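Local coordinates for protein antigen 43 (PDB 4KH3) that self-associates as an autotransporter adhesin on the surface of Escherichia coli, clumping the bacteria by a Velcro-like mechanism, at residues 16-21 with 33-38; 60-65 with 79-84; 65-70 with 84-89; 100-105 with 117-122. All coordinates share one frame; numbering follows the deposited sequence.

In the fold
All four contacts join successive coils of a parallel beta-helix near the N-terminal end of the chain. Contacts 2 and 3 hold the same two coils and share Thr65 and Val84. Contact 1 adjoins them, because strand 35-36 is paired with strand 65-66. Contact 4 adjoins them too, because strand 84-85 is paired with strand 101-102. Each contact has a buried and a more exposed face. The buried face is aliphatic in contacts 1, 3 and 4, with threonine beside it in contacts 1 and 4. Contact 2 buries mostly threonine, glycine and alanine. The outer faces differ more: hydroxyls in contact 1, charged groups in contacts 2 and 3, and an Asp-Asn pair in contact 4.

Contact 1: residues 16-21 with 33-38; sequences GGTLVN and GVTVST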
loop_
_atom_site.group_PDB
_atom_site.type_symbol
_atom_site.label_atom_id
_atom_site.label_comp_id
_atom_site.label_asym_id
_atom_site.label_seq_id
_atom_site.Cartn_x
_atom_site.Cartn_y
_atom_site.Cartn_z
ATOM N N GLY A 16 -30.033 -40.166 -8.783
ATOM C CA GLY A 16 -29.820 -40.359 -7.356
ATOM C C GLY A 16 -28.903 -41.508 -6.992
ATOM O O GLY A 16 -28.206 -42.065 -7.846
ATOM N N GLY A 17 -28.919 -41.874 -5.712
ATOM C CA GLY A 17 -27.991 -42.856 -5.183
ATOM C C GLY A 17 -26.859 -42.204 -4.400
ATOM O O GLY A 17 -26.609 -41.002 -4.515
ATOM N N THR A 18 -26.169 -42.999 -3.596
ATOM C CA THR A 18 -25.059 -42.500 -2.817
ATOM C C THR A 18 -23.919 -43.501 -2.899
ATOM O O THR A 18 -24.086 -44.661 -2.540
ATOM C CB THR A 18 -25.458 -42.277 -1.343
ATOM O OG1 THR A 18 -26.564 -41.362 -1.270
ATOM C CG2 THR A 18 -24.290 -41.695 -0.559
ATOM N N LEU A 19 -22.763 -43.059 -3.385
ATOM C CA LEU A 19 -21.601 -43.931 -3.461
ATOM C C LEU A 19 -20.837 -43.940 -2.148
ATOM O O LEU A 19 -20.362 -42.899 -1.683
ATOM C CB LEU A 19 -20.668 -43.497 -4.582
ATOM C CG LEU A 19 -21.254 -43.462 -5.984
ATOM C CD1 LEU A 19 -20.152 -43.066 -6.962
ATOM C CD2 LEU A 19 -21.841 -44.815 -6.341
ATOM N N VAL A 20 -20.716 -45.122 -1.555
ATOM C CA VAL A 20 -19.984 -45.272 -0.307
ATOM C C VAL A 20 -19.029 -46.453 -0.412
ATOM O O VAL A 20 -19.035 -47.167 -1.419
ATOM C CB VAL A 20 -20.944 -45.484 0.869
ATOM C CG1 VAL A 20 -21.765 -44.212 1.130
ATOM C CG2 VAL A 20 -21.855 -46.657 0.575
ATOM N N ASN A 21 -18.185 -46.620 0.608
ATOM C CA ASN A 21 -17.352 -47.814 0.760
ATOM C C ASN A 21 -16.646 -48.236 -0.510
ATOM O O ASN A 21 -16.768 -49.384 -0.931
ATOM C CB ASN A 21 -18.190 -48.992 1.267
ATOM C CG ASN A 21 -19.062 -48.619 2.443
ATOM O OD1 ASN A 21 -18.643 -47.888 3.350
ATOM N ND2 ASN A 21 -20.293 -49.106 2.429
ATOM N N GLY A 33 -27.599 -36.298 -10.099
ATOM C CA GLY A 33 -27.975 -36.146 -8.704
ATOM C C GLY A 33 -27.362 -37.154 -7.760
ATOM O O GLY A 33 -27.821 -37.317 -6.630
ATOM N N VAL A 34 -26.317 -37.833 -8.217
ATOM C CA VAL A 34 -25.626 -38.788 -7.370
ATOM C C VAL A 34 -24.893 -38.046 -6.254
ATOM O O VAL A 34 -24.271 -37.013 -6.497
ATOM C CB VAL A 34 -24.618 -39.623 -8.191
ATOM C CG1 VAL A 34 -23.849 -40.562 -7.293
ATOM C CG2 VAL A 34 -25.335 -40.403 -9.269
ATOM N N THR A 35 -24.988 -38.564 -5.031
ATOM C CA THR A 35 -24.146 -38.113 -3.921
ATOM C C THR A 35 -22.923 -39.021 -3.830
ATOM O O THR A 35 -23.052 -40.242 -3.746
ATOM C CB THR A 35 -24.906 -38.140 -2.569
ATOM O OG1 THR A 35 -26.026 -37.255 -2.632
ATOM C CG2 THR A 35 -23.997 -37.712 -1.402
ATOM N N VAL A 36 -21.737 -38.420 -3.854
ATOM C CA VAL A 36 -20.485 -39.168 -3.895
ATOM C C VAL A 36 -19.737 -38.984 -2.577
ATOM O O VAL A 36 -19.250 -37.895 -2.269
ATOM C CB VAL A 36 -19.600 -38.701 -5.077
ATOM C CG1 VAL A 36 -18.289 -39.442 -5.090
ATOM C CG2 VAL A 36 -20.334 -38.899 -6.404
ATOM N N SER A 37 -19.657 -40.048 -1.791
ATOM C CA SER A 37 -19.080 -39.952 -0.457
ATOM C C SER A 37 -17.945 -40.923 -0.251
ATOM O O SER A 37 -17.701 -41.352 0.861
ATOM C CB SER A 37 -20.143 -40.213 0.592
ATOM O OG SER A 37 -21.192 -39.281 0.461
ATOM N N THR A 38 -17.256 -41.266 -1.330
ATOM C CA THR A 38 -16.156 -42.203 -1.266
ATOM C C THR A 38 -15.214 -41.914 -2.423
ATOM O O THR A 38 -15.633 -41.338 -3.430
ATOM C CB THR A 38 -16.651 -43.670 -1.358
ATOM O OG1 THR A 38 -15.541 -44.564 -1.225
ATOM C CG2 THR A 38 -17.339 -43.930 -2.690
HETATM O O HOH W 1 -27.998 -38.511 -4.062
#
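Thr18 and Leu19 pair with Thr35 and Val36 as two short parallel strands on successive coils of the beta-helix. Three backbone hydrogen bonds join them. Thr35 N donates to Gly17 O at 3.0 Å. Leu19 N donates to Thr35 O at 2.9 Å. Ser37 N donates to Leu19 O, also at 2.9 Å. Thr18 CA adds a CA-H...O contact to Thr35 O at 3.2 Å, so this oxygen meets both an N-H and a C-H. A water closes the start of the ladder. It donates to Gly17 O and Gly33 O and accepts from Thr35 OG1 at 2.7 Å.

The apolar contacts lie on the buried face. Leu19 crosses Val34 obliquely, with Leu19 CG 4.1 Å from Val34 CG1. Leu19 CD1 touches Val36 CG2 at 4.2 Å. The methyl of Thr38 packs against the backbone of the other coil, with Thr38 CG2 3.3 Å from Leu19 O. The hydroxyl of Thr38 is anti to its backbone N (chi1 -177°), which leaves this methyl in the crowded position between N and C. Thr38 OG1 itself bonds to His22 N and Glu41 OE1.

The outer face is polar. Thr18 and Thr35 lie side by side and point the same way. Ser37 OG sits near the methyl of Thr18 and is hydrogen-bonded to Thr67 OG1 on the following coil. The contact therefore has two unlike faces. Aliphatic groups fill the inner one, and hydroxyls on the outer one can bond to water and to the next coil.

Contact 2: residues 60-65 with 79-84; sequences TGRNTT and TASDTV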
loop_
_atom_site.group_PDB
_atom_site.type_symbol
_atom_site.label_atom_id
_atom_site.label_comp_id
_atom_site.label_asym_id
_atom_site.label_seq_id
_atom_site.Cartn_x
_atom_site.Cartn_y
_atom_site.Cartn_z
ATOM N N THR A 60 -21.604 -37.814 -18.908
ATOM C CA THR A 60 -21.999 -36.564 -18.291
ATOM C C THR A 60 -22.444 -36.791 -16.862
ATOM O O THR A 60 -23.296 -37.643 -16.614
ATOM C CB THR A 60 -23.180 -35.933 -19.036
ATOM O OG1 THR A 60 -22.835 -35.761 -20.411
ATOM C CG2 THR A 60 -23.535 -34.582 -18.437
ATOM N N GLY A 61 -21.870 -36.023 -15.935
ATOM C CA GLY A 61 -22.311 -36.014 -14.550
ATOM C C GLY A 61 -23.005 -34.701 -14.211
ATOM O O GLY A 61 -22.400 -33.631 -14.303
ATOM N N ARG A 62 -24.278 -34.779 -13.833
ATOM C CA ARG A 62 -25.070 -33.591 -13.519
ATOM C C ARG A 62 -25.484 -33.586 -12.072
ATOM O O ARG A 62 -25.910 -34.622 -11.548
ATOM C CB ARG A 62 -26.361 -33.557 -14.329
ATOM C CG ARG A 62 -26.177 -33.457 -15.800
ATOM C CD ARG A 62 -27.517 -33.334 -16.516
ATOM N NE ARG A 62 -27.289 -33.447 -17.944
ATOM C CZ ARG A 62 -26.866 -32.439 -18.692
ATOM N NH1 ARG A 62 -26.656 -31.243 -18.139
ATOM N NH2 ARG A 62 -26.652 -32.628 -19.986
ATOM N N ASN A 63 -25.411 -32.414 -11.445
ATOM C CA ASN A 63 -25.913 -32.244 -10.084
ATOM C C ASN A 63 -25.337 -33.250 -9.109
ATOM O O ASN A 63 -26.013 -33.706 -8.205
ATOM C CB ASN A 63 -27.443 -32.306 -10.050
ATOM C CG ASN A 63 -28.072 -31.360 -11.053
ATOM O OD1 ASN A 63 -27.919 -30.146 -10.957
ATOM N ND2 ASN A 63 -28.759 -31.911 -12.032
ATOM N N THR A 64 -24.080 -33.600 -9.315
ATOM C CA THR A 64 -23.377 -34.433 -8.369
ATOM C C THR A 64 -23.071 -33.615 -7.118
ATOM O O THR A 64 -22.637 -32.467 -7.211
ATOM C CB THR A 64 -22.074 -34.940 -8.990
ATOM O OG1 THR A 64 -22.386 -35.750 -10.132
ATOM C CG2 THR A 64 -21.284 -35.755 -7.986
ATOM N N THR A 65 -23.326 -34.194 -5.953
ATOM C CA THR A 65 -22.864 -33.608 -4.706
ATOM C C THR A 65 -21.704 -34.451 -4.205
ATOM O O THR A 65 -21.834 -35.663 -4.054
ATOM C CB THR A 65 -23.969 -33.571 -3.632
ATOM O OG1 THR A 65 -25.011 -32.685 -4.052
ATOM C CG2 THR A 65 -23.408 -33.071 -2.297
ATOM N N THR A 79 -17.771 -34.746 -19.023
ATOM C CA THR A 79 -18.373 -33.464 -18.720
ATOM C C THR A 79 -19.060 -33.531 -17.373
ATOM O O THR A 79 -19.790 -34.483 -17.096
ATOM C CB THR A 79 -19.414 -33.104 -19.790
ATOM O OG1 THR A 79 -18.758 -32.981 -21.053
ATOM C CG2 THR A 79 -20.124 -31.790 -19.464
ATOM N N ALA A 80 -18.836 -32.522 -16.540
ATOM C CA ALA A 80 -19.529 -32.412 -15.255
ATOM C C ALA A 80 -20.212 -31.070 -15.193
ATOM O O ALA A 80 -19.648 -30.066 -15.605
ATOM C CB ALA A 80 -18.564 -32.556 -14.098
ATOM N N SER A 81 -21.428 -31.058 -14.677
ATOM C CA SER A 81 -22.250 -29.869 -14.688
ATOM C C SER A 81 -22.991 -29.720 -13.350
ATOM O O SER A 81 -23.564 -30.683 -12.857
ATOM C CB SER A 81 -23.251 -29.979 -15.845
ATOM O OG SER A 81 -24.191 -28.918 -15.804
ATOM N N ASP A 82 -22.977 -28.513 -12.785
ATOM C CA ASP A 82 -23.672 -28.194 -11.530
ATOM C C ASP A 82 -23.193 -29.080 -10.395
ATOM O O ASP A 82 -23.993 -29.660 -9.656
ATOM C CB ASP A 82 -25.197 -28.318 -11.659
ATOM C CG ASP A 82 -25.789 -27.356 -12.679
ATOM O OD1 ASP A 82 -25.118 -26.356 -13.036
ATOM O OD2 ASP A 82 -26.945 -27.601 -13.113
ATOM N N THR A 83 -21.881 -29.207 -10.274
ATOM C CA THR A 83 -21.309 -30.018 -9.215
ATOM C C THR A 83 -21.140 -29.187 -7.960
ATOM O O THR A 83 -20.583 -28.085 -8.004
ATOM C CB THR A 83 -19.954 -30.580 -9.624
ATOM O OG1 THR A 83 -20.025 -31.029 -10.986
ATOM C CG2 THR A 83 -19.547 -31.738 -8.707
ATOM N N VAL A 84 -21.654 -29.710 -6.850
ATOM C CA VAL A 84 -21.407 -29.146 -5.534
ATOM C C VAL A 84 -20.366 -30.002 -4.799
ATOM O O VAL A 84 -20.543 -31.207 -4.617
ATOM C CB VAL A 84 -22.700 -29.077 -4.707
ATOM C CG1 VAL A 84 -22.391 -28.633 -3.284
ATOM C CG2 VAL A 84 -23.675 -28.123 -5.362
HETATM O O HOH W 2 -27.104 -29.864 -15.674
HETATM O O HOH W 3 -21.808 -32.997 -11.556
#
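Asn63 and Asp82 stand side by side and point the same way. Their amide and carboxylate planes are 39° apart. Asn63 OD1 approaches Asp82 CB at 3.4 Å. It is also near Asp82 OD2, but both atoms are acceptors and do not bond. The amide of Asn63 instead uses ND2 to reach Asn32 OD1 on the preceding coil. Both residues have positive phi, and the two chains bend together at this corner of the beta-helix.

Arg62 runs back along its own strand toward Thr60, extended from CG to NE. Thr60 CG2 lies 3.8 Å above the plane of its guanidinium, offset toward the rim. At the edge, Arg62 NH1 donates to a water at 2.9 Å. The same water is hydrogen-bonded to Ser81 OG, and weakly to Asp82 OD2. It thus links opposite charges that do not touch, since Arg62 NH1 and Asp82 OD2 are 6.2 Å apart.

Thr64 and Thr83 lie on the buried side. Thr83 CG2 is anti to its backbone N and comes 3.5 Å from Thr64 O. A second water bridges the chains at the bend, bonded to Thr64 N, Ser81 O and Thr83 OG1. Before the bend, Gly61 N donates to Thr79 O at 2.8 Å. After it, Val84 N donates to Thr64 O at 2.9 Å.

The pairing continues on both sides, through strand 30-32 beyond 60-62 and strand 96-98 beyond 79-81. Inside, Ala80 and Thr83 pack on strands 71-74 and 90-93, and Thr64 OG1 bonds to Gln53 of strand 52-55.

Contact 3: residues 65-70 with 84-89; sequences TVTANG and VIRDGG
Thr67 and Arg86 lie side by side where two coils of the parallel beta-helix leave their paired strands and enter turns. Val66 N donates to Val84 O at 2.7 Å. Arg86 N donates in turn to Val66 O at 2.9 Å. Arg86 then runs out over the neighbouring coil.

From CB, its CG stands between the backbone N and the carbonyl carbon (chi1 54°). This brings Arg86 CG to 3.8 Å from Val66 O. The chain stays extended from CG to NE, so the guanidinium is carried across to the two threonines. Arg86 NE meets the methyl of Thr65, which crosses it at a slant. Arg86 CZ faces the methyls of both Thr65 and Thr67, and Thr67 CG2 sits over one face of the guanidinium. At the tip, Arg86 NH1 is 3.6 Å from Thr67 CG2. Arg86 NH2 is 3.8 Å from Thr65 CG2. Arg86 NH1 also turns back to Asp87 OD2 at 3.4 Å, in a weak hydrogen bond that is part of a salt bridge. The hydroxyl of Thr67 is used on the other side, where it bonds to Ser37 OG of the preceding coil.

Below this polar layer, Val66 and Ile85 lie side by side on the buried face. Beyond it the coils turn in different ways: type I from Thr67 to Gly70, type I' from Arg86 to Gly89. Gly89 packs its CA against Thr67 O. A water ties the two turns together: it accepts from Ala68 N and donates to Asp87 OD2 at 2.7 Å.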
loop_
_atom_site.group_PDB
_atom_site.type_symbol
_atom_site.label_atom_id
_atom_site.label_comp_id
_atom_site.label_asym_id
_atom_site.label_seq_id
_atom_site.Cartn_x
_atom_site.Cartn_y
_atom_site.Cartn_z
ATOM N N THR A 65 -23.326 -34.194 -5.953
ATOM C CA THR A 65 -22.864 -33.608 -4.706
ATOM C C THR A 65 -21.704 -34.451 -4.205
ATOM O O THR A 65 -21.834 -35.663 -4.054
ATOM C CB THR A 65 -23.969 -33.571 -3.632
ATOM O OG1 THR A 65 -25.011 -32.685 -4.052
ATOM C CG2 THR A 65 -23.408 -33.071 -2.297
ATOM N N VAL A 66 -20.560 -33.813 -3.981
ATOM C CA VAL A 66 -19.381 -34.522 -3.515
ATOM C C VAL A 66 -19.109 -34.104 -2.084
ATOM O O VAL A 66 -18.876 -32.931 -1.811
ATOM C CB VAL A 66 -18.145 -34.266 -4.395
ATOM C CG1 VAL A 66 -17.029 -35.258 -4.063
ATOM C CG2 VAL A 66 -18.504 -34.395 -5.849
ATOM N N THR A 67 -19.157 -35.071 -1.175
ATOM C CA THR A 67 -19.001 -34.809 0.253
ATOM C C THR A 67 -17.575 -35.135 0.713
ATOM O O THR A 67 -16.706 -35.446 -0.107
ATOM C CB THR A 67 -20.036 -35.610 1.074
ATOM O OG1 THR A 67 -19.719 -37.007 1.031
ATOM C CG2 THR A 67 -21.442 -35.413 0.514
ATOM N N ALA A 68 -17.360 -35.077 2.025
ATOM C CA ALA A 68 -16.037 -35.127 2.650
ATOM C C ALA A 68 -15.031 -36.163 2.121
ATOM O O ALA A 68 -13.852 -35.841 1.874
ATOM C CB ALA A 68 -16.188 -35.263 4.162
ATOM N N ASN A 69 -15.472 -37.403 1.968
ATOM C CA ASN A 69 -14.585 -38.441 1.451
ATOM C C ASN A 69 -14.828 -38.731 -0.027
ATOM O O ASN A 69 -14.334 -39.721 -0.563
ATOM C CB ASN A 69 -14.755 -39.728 2.258
ATOM C CG ASN A 69 -14.141 -39.631 3.630
ATOM O OD1 ASN A 69 -13.046 -39.086 3.798
ATOM N ND2 ASN A 69 -14.845 -40.152 4.626
ATOM N N GLY A 70 -15.605 -37.868 -0.676
ATOM C CA GLY A 70 -16.027 -38.112 -2.033
ATOM C C GLY A 70 -14.979 -37.695 -3.028
ATOM O O GLY A 70 -14.276 -36.711 -2.816
ATOM N N VAL A 84 -21.654 -29.710 -6.850
ATOM C CA VAL A 84 -21.407 -29.146 -5.534
ATOM C C VAL A 84 -20.366 -30.002 -4.799
ATOM O O VAL A 84 -20.543 -31.207 -4.617
ATOM C CB VAL A 84 -22.700 -29.077 -4.707
ATOM C CG1 VAL A 84 -22.391 -28.633 -3.284
ATOM C CG2 VAL A 84 -23.675 -28.123 -5.362
ATOM N N ILE A 85 -19.277 -29.371 -4.393
ATOM C CA ILE A 85 -18.189 -30.060 -3.735
ATOM C C ILE A 85 -17.927 -29.394 -2.399
ATOM O O ILE A 85 -17.498 -28.244 -2.351
ATOM C CB ILE A 85 -16.904 -29.997 -4.576
ATOM C CG1 ILE A 85 -17.196 -30.414 -6.023
ATOM C CG2 ILE A 85 -15.802 -30.834 -3.911
ATOM C CD1 ILE A 85 -16.030 -30.261 -6.975
ATOM N N ARG A 86 -18.194 -30.113 -1.316
ATOM C CA ARG A 86 -18.047 -29.545 0.020
ATOM C C ARG A 86 -17.216 -30.406 0.963
ATOM O O ARG A 86 -16.866 -31.553 0.654
ATOM C CB ARG A 86 -19.411 -29.266 0.639
ATOM C CG ARG A 86 -20.372 -30.447 0.665
ATOM C CD ARG A 86 -21.679 -30.044 1.379
ATOM N NE ARG A 86 -22.826 -30.929 1.130
ATOM C CZ ARG A 86 -23.037 -32.099 1.744
ATOM N NH1 ARG A 86 -22.164 -32.570 2.639
ATOM N NH2 ARG A 86 -24.120 -32.816 1.454
ATOM N N ASP A 87 -16.869 -29.803 2.092
ATOM C CA ASP A 87 -16.293 -30.495 3.242
ATOM C C ASP A 87 -15.032 -31.290 2.932
ATOM O O ASP A 87 -14.773 -32.327 3.549
ATOM C CB ASP A 87 -17.348 -31.363 3.920
ATOM C CG ASP A 87 -18.542 -30.555 4.385
ATOM O OD1 ASP A 87 -18.366 -29.355 4.686
ATOM O OD2 ASP A 87 -19.661 -31.107 4.439
ATOM N N GLY A 88 -14.242 -30.785 1.988
ATOM C CA GLY A 88 -12.967 -31.398 1.670
ATOM C C GLY A 88 -13.063 -32.464 0.600
ATOM O O GLY A 88 -12.050 -33.064 0.240
ATOM N N GLY A 89 -14.272 -32.699 0.082
ATOM C CA GLY A 89 -14.435 -33.529 -1.099
ATOM C C GLY A 89 -13.656 -32.942 -2.267
ATOM O O GLY A 89 -13.161 -31.809 -2.193
HETATM O O HOH W 4 -19.719 -33.746 3.885
HETATM O O HOH W 5 -11.660 -35.080 2.695
#

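Contact 4: residues 100-105 with 117-122; sequences TTLDNR and AGTIIN
Leu102 packs across Thr119 on the buried face of two adjacent coils of the parallel beta-helix. Leu102 CG is 3.9 Å from Thr119 CG2. Leu102 CD1 also reaches Ile121 CG2 at 4.3 Å. The backbone is closely paired here. Leu102 N donates to Ile120 O at 2.9 Å, in an almost straight bond of 177°. Ile120 N bonds to Thr100 O, and Asn122 N to Leu102 O.

The outer face is looser and more polar. Thr101 CG2 lies 3.7 Å from Asn122 ND2, and the two side chains slant across each other. Asp103 and Asn122 stand side by side with nearly coplanar end groups. Asn122 ND2 donates to Asp103 OD1 at 3.1 Å, but Asp103 takes two conformations, so this bond is less certain than the backbone ones. The other end of the amide, Asn122 OD1, accepts from Asn141 ND2 on the next coil.

The buried side has a polar end of its own. Thr100 and Thr119 lie side by side, and both hydroxyls bond to Gln108, weakly for Thr100. A water hydrogen-bonded to Thr100 OG1 also donates to Thr119 OG1, and to Ala117 O at 2.9 Å.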
loop_
_atom_site.group_PDB
_atom_site.type_symbol
_atom_site.label_atom_id
_atom_site.label_comp_id
_atom_site.label_asym_id
_atom_site.label_seq_id
_atom_site.Cartn_x
_atom_site.Cartn_y
_atom_site.Cartn_z
ATOM N N THR A 100 -19.261 -25.380 -11.328
ATOM C CA THR A 100 -18.923 -26.061 -10.101
ATOM C C THR A 100 -19.002 -25.073 -8.925
ATOM O O THR A 100 -18.738 -23.879 -9.084
ATOM C CB THR A 100 -17.517 -26.602 -10.220
ATOM O OG1 THR A 100 -17.416 -27.367 -11.430
ATOM C CG2 THR A 100 -17.163 -27.462 -9.019
ATOM N N THR A 101 -19.399 -25.560 -7.756
ATOM C CA THR A 101 -19.332 -24.745 -6.557
ATOM C C THR A 101 -18.483 -25.450 -5.503
ATOM O O THR A 101 -18.694 -26.621 -5.210
ATOM C CB THR A 101 -20.721 -24.449 -5.999
ATOM O OG1 THR A 101 -21.557 -23.946 -7.055
ATOM C CG2 THR A 101 -20.623 -23.418 -4.919
ATOM N N LEU A 102 -17.506 -24.740 -4.955
ATOM C CA LEU A 102 -16.683 -25.281 -3.889
ATOM C C LEU A 102 -17.016 -24.544 -2.602
ATOM O O LEU A 102 -16.885 -23.319 -2.527
ATOM C CB LEU A 102 -15.200 -25.104 -4.216
ATOM C CG LEU A 102 -14.693 -25.582 -5.580
ATOM C CD1 LEU A 102 -13.200 -25.303 -5.707
ATOM C CD2 LEU A 102 -14.976 -27.049 -5.800
ATOM N N ASP A 103 -17.489 -25.280 -1.602
ATOM C CA ASP A 103 -17.722 -24.706 -0.280
ATOM C C ASP A 103 -16.924 -25.515 0.742
ATOM O O ASP A 103 -16.595 -26.680 0.498
ATOM C CB ASP A 103 -19.214 -24.710 0.093
ATOM C CG ASP A 103 -20.136 -24.361 -1.086
ATOM O OD1 ASP A 103 -20.255 -23.172 -1.469
ATOM O OD2 ASP A 103 -20.778 -25.290 -1.614
ATOM N N ASN A 104 -16.601 -24.889 1.869
ATOM C CA ASN A 104 -15.970 -25.571 2.999
ATOM C C ASN A 104 -14.854 -26.547 2.673
ATOM O O ASN A 104 -14.934 -27.735 3.029
ATOM C CB ASN A 104 -17.024 -26.278 3.845
ATOM C CG ASN A 104 -17.940 -25.305 4.553
ATOM O OD1 ASN A 104 -17.552 -24.169 4.844
ATOM N ND2 ASN A 104 -19.158 -25.744 4.841
ATOM N N ARG A 105 -13.831 -26.035 1.996
ATOM C CA ARG A 105 -12.619 -26.790 1.673
ATOM C C ARG A 105 -12.811 -27.810 0.557
ATOM O O ARG A 105 -11.955 -28.656 0.340
ATOM C CB ARG A 105 -12.026 -27.452 2.924
ATOM C CG ARG A 105 -11.919 -26.511 4.117
ATOM C CD ARG A 105 -11.721 -27.269 5.411
ATOM N NE ARG A 105 -12.892 -28.073 5.763
ATOM C CZ ARG A 105 -12.969 -29.390 5.585
ATOM N NH1 ARG A 105 -11.939 -30.057 5.057
ATOM N NH2 ARG A 105 -14.076 -30.041 5.928
ATOM N N ALA A 117 -15.014 -24.234 -16.091
ATOM C CA ALA A 117 -15.712 -23.019 -16.468
ATOM C C ALA A 117 -16.727 -22.625 -15.395
ATOM O O ALA A 117 -17.565 -23.434 -14.995
ATOM C CB ALA A 117 -16.383 -23.208 -17.810
ATOM N N GLY A 118 -16.652 -21.386 -14.919
ATOM C CA GLY A 118 -17.616 -20.911 -13.932
ATOM C C GLY A 118 -17.591 -21.546 -12.539
ATOM O O GLY A 118 -18.635 -21.678 -11.894
ATOM N N THR A 119 -16.410 -21.925 -12.050
ATOM C CA THR A 119 -16.293 -22.391 -10.670
ATOM C C THR A 119 -16.450 -21.210 -9.708
ATOM O O THR A 119 -15.832 -20.155 -9.886
ATOM C CB THR A 119 -14.935 -23.093 -10.394
ATOM O OG1 THR A 119 -14.814 -24.265 -11.205
ATOM C CG2 THR A 119 -14.835 -23.492 -8.928
ATOM N N ILE A 120 -17.288 -21.374 -8.695
ATOM C CA ILE A 120 -17.364 -20.383 -7.631
ATOM C C ILE A 120 -16.679 -20.987 -6.415
ATOM O O ILE A 120 -16.985 -22.110 -6.007
ATOM C CB ILE A 120 -18.807 -19.988 -7.299
ATOM C CG1 ILE A 120 -19.454 -19.301 -8.499
ATOM C CG2 ILE A 120 -18.852 -19.031 -6.113
ATOM C CD1 ILE A 120 -20.704 -18.564 -8.139
ATOM N N ILE A 121 -15.714 -20.262 -5.870
ATOM C CA ILE A 121 -14.945 -20.760 -4.750
ATOM C C ILE A 121 -15.358 -20.022 -3.486
ATOM O O ILE A 121 -15.001 -18.856 -3.289
ATOM C CB ILE A 121 -13.450 -20.566 -4.970
ATOM C CG1 ILE A 121 -13.051 -20.961 -6.404
ATOM C CG2 ILE A 121 -12.663 -21.372 -3.943
ATOM C CD1 ILE A 121 -11.566 -20.704 -6.726
ATOM N N ASN A 122 -16.118 -20.704 -2.636
ATOM C CA ASN A 122 -16.591 -20.106 -1.394
ATOM C C ASN A 122 -15.837 -20.660 -0.207
ATOM O O ASN A 122 -15.228 -21.724 -0.305
ATOM C CB ASN A 122 -18.086 -20.375 -1.216
ATOM C CG ASN A 122 -18.927 -19.682 -2.268
ATOM O OD1 ASN A 122 -18.699 -18.519 -2.586
ATOM N ND2 ASN A 122 -19.886 -20.402 -2.833
HETATM O O HOH W 6 -16.733 -25.420 -13.035
#